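Local coordinates for putative cytosolic protein (Geobacillus zalihae, PDB 6AHX), which probably acts as a copper-sensing transcriptional repressor of the CsoR family, releasing its operator DNA when it binds copper, at residues Lys65-Phe68 with Ala69-Glu73; His32-Ala35 with Ile36-Ala40. All coordinates share one frame; numbering follows the deposited sequence.

Contact 1: residues Lys65-Phe68 with Ala69-Glu73; sequences KVIF and ADHME
The C-terminal turn of helix 46-70 ends here, and the chain kinks at His-71 into the short helix 72-75. Two nearly straight backbone hydrogen bonds close the last regular turns. Ala-69 N donates to Lys-65 O at 2.9 Å, and Asp-70 N donates to Val-66 O at the same length. The third, His-71 N to Ile-67 O at 3.0 Å, is bent to 135°. His-71 has left helical backbone angles and stands at the N-cap position of helix 72-75. Its ring keeps Ile-67 O at its edge, with His-71 CD2 3.6 Å from that oxygen. Side chains also span the break. Phe-68 and Met-72 both have CG anti to the backbone N, and the methionine then bends at its last torsion (chi3 -61°). This brings Met-72 CE to 3.8 Å from Phe-68 CE2. Met-72 SD lies 5.4 Å from the centroid of the Phe-68 ring, 53° off the normal, an oblique Met-aromatic contact. Val-66 and Asp-70 run side by side, with Val-66 CG1 4.0 Å from Asp-70 OD2. Asp-70 OD2 forms a salt bridge with Arg-19 NH2, and the His-71 ring meets Tyr-18 edge-to-face. Phe-68 also packs on Leu-50 of the second subunit. The chemistry is mixed: the helix end is tied to the N-terminal segment by charge and aromatic contact, while the Met-72 methyl and sulfur meet the Phe-68 ring across the break. Pairing with Arg-19 probably favours the ionised form of Asp-70.

Contact 2: residues His32-Ala35 with Ile36-Ala40; sequences HVRA and IKEMA
Arg-34 and Glu-38 lie side by side on helix 20-41, one turn apart and pointing the same way. The contact is made by the aliphatic part of the arginine: Arg-34 CG sits 3.6 Å from Glu-38 OE1. The charged ends do not meet. Arg-34 NE stays 5.1 Å from Glu-38 OE1, and the guanidinium and carboxylate planes are 57° apart. Arg-34 leaves the helix with CG anti to its N, then bends at chi3 (43°), which swings the guanidinium away from the glutamate. Glu-38 starts the other way, with CG anti to its carbonyl carbon, and runs extended beyond it. Glu-38 CG rests 3.3 Å from Arg-34 O. Lys-37 also bends at its third torsion (74°), and Lys-37 NZ comes to 4.2 Å from Arg-34 CG. Both cationic ends reach Glu-30 of the second subunit in salt bridges. On another side of the helix, the His-32 ring and Ile-36 meet obliquely. His-32 ND1 is 4.1 Å from both CG1 and CD1 of Ile-36, and both residues pack on Gln-52 and Val-56 of helix 46-70. Underneath run the helical backbone bonds. Lys-37 N to Val-33 O is short and straight, at 2.7 Å, while Glu-38 N to Arg-34 O is more bent. One side, with His-32 and Ile-36, thus packs on helix 46-70 through mixed polar and apolar contacts. The cations gathered round Glu-30 of the second subunit make a charged link between subunits, which probably keeps that glutamate ionised.

Contact 2 comes first along the chain, in the C-terminal half of helix 20-41. Contact 1 follows at the end of helix 46-70, where the chain passes into helix 72-75. The two long helices follow each other and pack as a hairpin, so the contacts fall near its two ends, on opposite sides of the chain's centre. The centres of contact 1 and contact 2 are about 29 Å apart. Their nearest atoms are about 15 Å apart, so they do not touch. The second subunit is reached at two widely spaced places, by packing at contact 1 and by salt bridges as well at contact 2. This is consistent with the all-helical architecture of CsoR-type regulators.

Contact 1: residues Lys65-Phe68 with Ala69-Glu73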
ATOM      1  N   LYS A  65      -3.154   9.857   8.384  1.00 27.74           N
ATOM      2  CA  LYS A  65      -3.939  10.646   9.340  1.00 29.04           C
ATOM      3  C   LYS A  65      -3.433  10.525  10.782  1.00 24.91           C
ATOM      4  O   LYS A  65      -3.277  11.505  11.440  1.00 29.91           O
ATOM      5  CB  LYS A  65      -5.376  10.250   9.274  1.00 29.52           C
ATOM      6  CG  LYS A  65      -6.048  10.674   7.990  1.00 36.72           C
ATOM      7  CD  LYS A  65      -7.497  10.196   8.087  1.00 41.37           C
ATOM      8  CE  LYS A  65      -8.340  10.330   6.817  1.00 47.32           C
ATOM      9  NZ  LYS A  65      -7.819  11.288   5.804  1.00 48.58           N
ATOM     10  N   VAL A  66      -3.113   9.336  11.218  1.00 24.55           N
ATOM     11  CA  VAL A  66      -2.575   9.125  12.554  1.00 27.69           C
ATOM     12  C   VAL A  66      -1.225   9.833  12.715  1.00 31.83           C
ATOM     13  O   VAL A  66      -0.940  10.436  13.769  1.00 30.80           O
ATOM     14  CB  VAL A  66      -2.398   7.617  12.834  1.00 27.76           C
ATOM     15  CG1 VAL A  66      -1.557   7.313  14.073  1.00 29.07           C
ATOM     16  CG2 VAL A  66      -3.735   6.952  12.932  1.00 29.27           C
ATOM     17  N   ILE A  67      -0.373   9.700  11.712  1.00 27.79           N
ATOM     18  CA  ILE A  67       0.937  10.303  11.756  1.00 28.22           C
ATOM     19  C   ILE A  67       0.803  11.813  11.727  1.00 27.49           C
ATOM     20  O   ILE A  67       1.456  12.508  12.487  1.00 27.57           O
ATOM     21  CB  ILE A  67       1.794   9.850  10.545  1.00 31.86           C
ATOM     22  CG1 ILE A  67       2.162   8.332  10.653  1.00 32.27           C
ATOM     23  CG2 ILE A  67       3.064  10.740  10.323  1.00 31.04           C
ATOM     24  CD1 ILE A  67       2.744   7.793   9.335  1.00 31.44           C
ATOM     25  N   PHE A  68      -0.008  12.312  10.814  1.00 27.70           N
ATOM     26  CA  PHE A  68      -0.299  13.735  10.779  1.00 29.41           C
ATOM     27  C   PHE A  68      -0.837  14.294  12.134  1.00 26.38           C
ATOM     28  O   PHE A  68      -0.387  15.336  12.591  1.00 27.02           O
ATOM     29  CB  PHE A  68      -1.240  14.083   9.610  1.00 28.97           C
ATOM     30  CG  PHE A  68      -1.261  15.551   9.281  1.00 31.05           C
ATOM     31  CD1 PHE A  68      -0.333  16.110   8.454  1.00 34.64           C
ATOM     32  CD2 PHE A  68      -2.197  16.377   9.826  1.00 32.98           C
ATOM     33  CE1 PHE A  68      -0.355  17.478   8.152  1.00 30.54           C
ATOM     34  CE2 PHE A  68      -2.241  17.734   9.518  1.00 34.63           C
ATOM     35  CZ  PHE A  68      -1.305  18.285   8.700  1.00 32.47           C
ATOM     36  N   ALA A  69      -1.770  13.606  12.776  1.00 26.96           N
ATOM     37  CA  ALA A  69      -2.192  13.977  14.120  1.00 26.15           C
ATOM     38  C   ALA A  69      -1.085  13.973  15.172  1.00 27.75           C
ATOM     39  O   ALA A  69      -0.908  14.930  15.909  1.00 32.56           O
ATOM     40  CB  ALA A  69      -3.334  13.098  14.577  1.00 29.03           C
ATOM     41  N   ASP A  70      -0.342  12.904  15.255  1.00 28.23           N
ATOM     42  CA  ASP A  70       0.789  12.848  16.182  1.00 29.78           C
ATOM     43  C   ASP A  70       1.940  13.840  15.991  1.00 28.72           C
ATOM     44  O   ASP A  70       2.637  14.140  16.944  1.00 31.89           O
ATOM     45  CB  ASP A  70       1.407  11.460  16.143  1.00 32.75           C
ATOM     46  CG  ASP A  70       0.493  10.395  16.650  1.00 33.91           C
ATOM     47  OD1 ASP A  70      -0.620  10.714  17.089  1.00 36.03           O
ATOM     48  OD2 ASP A  70       0.921   9.204  16.560  1.00 39.67           O
ATOM     49  N   HIS A  71       2.192  14.273  14.757  1.00 29.95           N
ATOM     50  CA  HIS A  71       3.361  15.065  14.413  1.00 27.89           C
ATOM     51  C   HIS A  71       2.969  16.282  13.617  1.00 26.17           C
ATOM     52  O   HIS A  71       3.740  16.775  12.836  1.00 28.85           O
ATOM     53  CB  HIS A  71       4.387  14.192  13.656  1.00 29.35           C
ATOM     54  CG  HIS A  71       4.821  12.996  14.445  1.00 34.34           C
ATOM     55  ND1 HIS A  71       5.808  13.070  15.401  1.00 40.49           N
ATOM     56  CD2 HIS A  71       4.338  11.728  14.503  1.00 35.50           C
ATOM     57  CE1 HIS A  71       5.928  11.902  16.014  1.00 37.67           C
ATOM     58  NE2 HIS A  71       5.035  11.075  15.499  1.00 39.38           N
ATOM     59  N   MET A  72       1.784  16.812  13.845  1.00 27.15           N
ATOM     60  CA  MET A  72       1.243  17.909  13.038  1.00 25.86           C
ATOM     61  C   MET A  72       2.227  19.053  12.819  1.00 26.90           C
ATOM     62  O   MET A  72       2.351  19.590  11.711  1.00 26.70           O
ATOM     63  CB  MET A  72      -0.072  18.417  13.655  1.00 28.14           C
ATOM     64  CG  MET A  72      -0.720  19.488  12.830  1.00 28.31           C
ATOM     65  SD  MET A  72      -2.359  20.049  13.248  1.00 32.25           S
ATOM     66  CE  MET A  72      -3.333  18.547  13.084  1.00 36.14           C
ATOM     67  N   GLU A  73       2.913  19.450  13.884  1.00 26.59           N
ATOM     68  CA  GLU A  73       3.781  20.593  13.818  1.00 29.00           C
ATOM     69  C   GLU A  73       4.838  20.431  12.701  1.00 29.55           C
ATOM     70  O   GLU A  73       5.079  21.345  11.944  1.00 30.54           O
ATOM     71  CB  GLU A  73       4.506  20.787  15.141  1.00 29.64           C
ATOM     72  CG  GLU A  73       5.274  22.096  15.161  1.00 33.97           C
ATOM     73  CD  GLU A  73       6.255  22.170  16.289  1.00 34.09           C
ATOM     74  OE1 GLU A  73       5.922  21.848  17.430  1.00 42.24           O
ATOM     75  OE2 GLU A  73       7.349  22.584  16.043  1.00 38.42           O
TER

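Contact 2: residues His32-Ala35 with Ile36-Ala40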
ATOM      1  N   HIS A  32       0.135  -7.370   3.991  1.00 26.87           N
ATOM      2  CA  HIS A  32      -1.146  -7.350   3.275  1.00 23.93           C
ATOM      3  C   HIS A  32      -0.848  -7.217   1.779  1.00 23.11           C
ATOM      4  O   HIS A  32      -1.344  -7.990   0.968  1.00 21.87           O
ATOM      5  CB  HIS A  32      -1.995  -6.241   3.887  1.00 24.31           C
ATOM      6  CG  HIS A  32      -3.446  -6.292   3.540  1.00 23.75           C
ATOM      7  ND1 HIS A  32      -3.978  -7.127   2.575  1.00 25.81           N
ATOM      8  CD2 HIS A  32      -4.454  -5.538   3.969  1.00 20.99           C
ATOM      9  CE1 HIS A  32      -5.255  -6.875   2.432  1.00 22.48           C
ATOM     10  NE2 HIS A  32      -5.570  -5.926   3.283  1.00 24.61           N
ATOM     11  N   VAL A  33       0.006  -6.300   1.414  1.00 25.53           N
ATOM     12  CA  VAL A  33       0.409  -6.163  -0.013  1.00 26.59           C
ATOM     13  C   VAL A  33       1.096  -7.429  -0.539  1.00 26.40           C
ATOM     14  O   VAL A  33       0.798  -7.875  -1.697  1.00 23.75           O
ATOM     15  CB  VAL A  33       1.276  -4.890  -0.325  1.00 25.17           C
ATOM     16  CG1 VAL A  33       1.539  -4.813  -1.831  1.00 26.61           C
ATOM     17  CG2 VAL A  33       0.604  -3.592   0.078  1.00 22.60           C
ATOM     18  N   ARG A  34       1.946  -8.033   0.325  1.00 26.76           N
ATOM     19  CA  ARG A  34       2.565  -9.306   0.019  1.00 29.31           C
ATOM     20  C   ARG A  34       1.532 -10.350  -0.324  1.00 30.22           C
ATOM     21  O   ARG A  34       1.724 -11.151  -1.244  1.00 30.49           O
ATOM     22  CB  ARG A  34       3.410  -9.806   1.179  1.00 34.24           C
ATOM     23  CG  ARG A  34       4.034 -11.184   0.910  1.00 40.12           C
ATOM     24  CD  ARG A  34       5.280 -11.527   1.761  1.00 45.84           C
ATOM     25  NE  ARG A  34       5.154 -11.143   3.184  1.00 50.11           N
ATOM     26  CZ  ARG A  34       5.695 -10.053   3.799  1.00 59.91           C
ATOM     27  NH1 ARG A  34       5.462  -9.864   5.116  1.00 61.10           N
ATOM     28  NH2 ARG A  34       6.476  -9.138   3.152  1.00 58.77           N
ATOM     29  N   ALA A  35       0.417 -10.338   0.404  1.00 28.03           N
ATOM     30  CA  ALA A  35      -0.634 -11.329   0.188  1.00 27.04           C
ATOM     31  C   ALA A  35      -1.361 -11.092  -1.080  1.00 28.18           C
ATOM     32  O   ALA A  35      -1.653 -12.042  -1.817  1.00 28.04           O
ATOM     33  CB  ALA A  35      -1.612 -11.330   1.362  1.00 24.23           C
ATOM     34  N   ILE A  36      -1.604  -9.810  -1.352  1.00 28.37           N
ATOM     35  CA  ILE A  36      -2.254  -9.369  -2.584  1.00 27.09           C
ATOM     36  C   ILE A  36      -1.422  -9.744  -3.794  1.00 27.53           C
ATOM     37  O   ILE A  36      -1.949 -10.228  -4.791  1.00 27.65           O
ATOM     38  CB  ILE A  36      -2.586  -7.849  -2.601  1.00 27.20           C
ATOM     39  CG1 ILE A  36      -3.541  -7.442  -1.442  1.00 27.35           C
ATOM     40  CG2 ILE A  36      -3.207  -7.469  -3.958  1.00 28.88           C
ATOM     41  CD1 ILE A  36      -3.792  -5.958  -1.338  1.00 26.70           C
ATOM     42  N   LYS A  37      -0.124  -9.517  -3.679  1.00 30.54           N
ATOM     43  CA  LYS A  37       0.845 -10.019  -4.675  1.00 31.16           C
ATOM     44  C   LYS A  37       0.698 -11.565  -4.927  1.00 31.22           C
ATOM     45  O   LYS A  37       0.715 -12.036  -6.083  1.00 25.47           O
ATOM     46  CB  LYS A  37       2.260  -9.657  -4.209  1.00 31.57           C
ATOM     47  CG  LYS A  37       3.377 -10.143  -5.130  1.00 31.79           C
ATOM     48  CD  LYS A  37       4.717 -10.038  -4.475  1.00 30.23           C
ATOM     49  CE  LYS A  37       4.820 -11.140  -3.443  1.00 32.17           C
ATOM     50  NZ  LYS A  37       6.114 -10.984  -2.713  1.00 34.95           N
ATOM     51  N   GLU A  38       0.515 -12.314  -3.841  1.00 29.97           N
ATOM     52  CA  GLU A  38       0.393 -13.728  -3.933  1.00 29.80           C
ATOM     53  C   GLU A  38      -0.956 -14.083  -4.458  1.00 29.55           C
ATOM     54  O   GLU A  38      -1.059 -15.030  -5.180  1.00 32.66           O
ATOM     55  CB  GLU A  38       0.683 -14.409  -2.609  1.00 33.80           C
ATOM     56  CG  GLU A  38       2.139 -14.339  -2.180  1.00 35.88           C
ATOM     57  CD  GLU A  38       2.370 -14.639  -0.675  1.00 47.35           C
ATOM     58  OE1 GLU A  38       3.564 -14.608  -0.256  1.00 53.11           O
ATOM     59  OE2 GLU A  38       1.388 -14.895   0.112  1.00 55.80           O
ATOM     60  N   MET A  39      -1.990 -13.333  -4.142  1.00 26.94           N
ATOM     61  CA  MET A  39      -3.271 -13.566  -4.771  1.00 28.24           C
ATOM     62  C   MET A  39      -3.203 -13.452  -6.274  1.00 31.79           C
ATOM     63  O   MET A  39      -3.775 -14.250  -6.991  1.00 34.04           O
ATOM     64  CB  MET A  39      -4.321 -12.548  -4.269  1.00 28.79           C
ATOM     65  CG  MET A  39      -4.774 -12.751  -2.815  1.00 26.56           C
ATOM     66  SD  MET A  39      -5.850 -11.421  -2.205  1.00 29.63           S
ATOM     67  CE  MET A  39      -7.349 -11.871  -3.043  1.00 30.48           C
ATOM     68  N   ALA A  40      -2.559 -12.402  -6.757  1.00 35.13           N
ATOM     69  CA  ALA A  40      -2.360 -12.196  -8.182  1.00 33.11           C
ATOM     70  C   ALA A  40      -1.552 -13.329  -8.782  1.00 32.92           C
ATOM     71  O   ALA A  40      -1.934 -13.923  -9.766  1.00 35.01           O
ATOM     72  CB  ALA A  40      -1.675 -10.840  -8.460  1.00 31.89           C
TER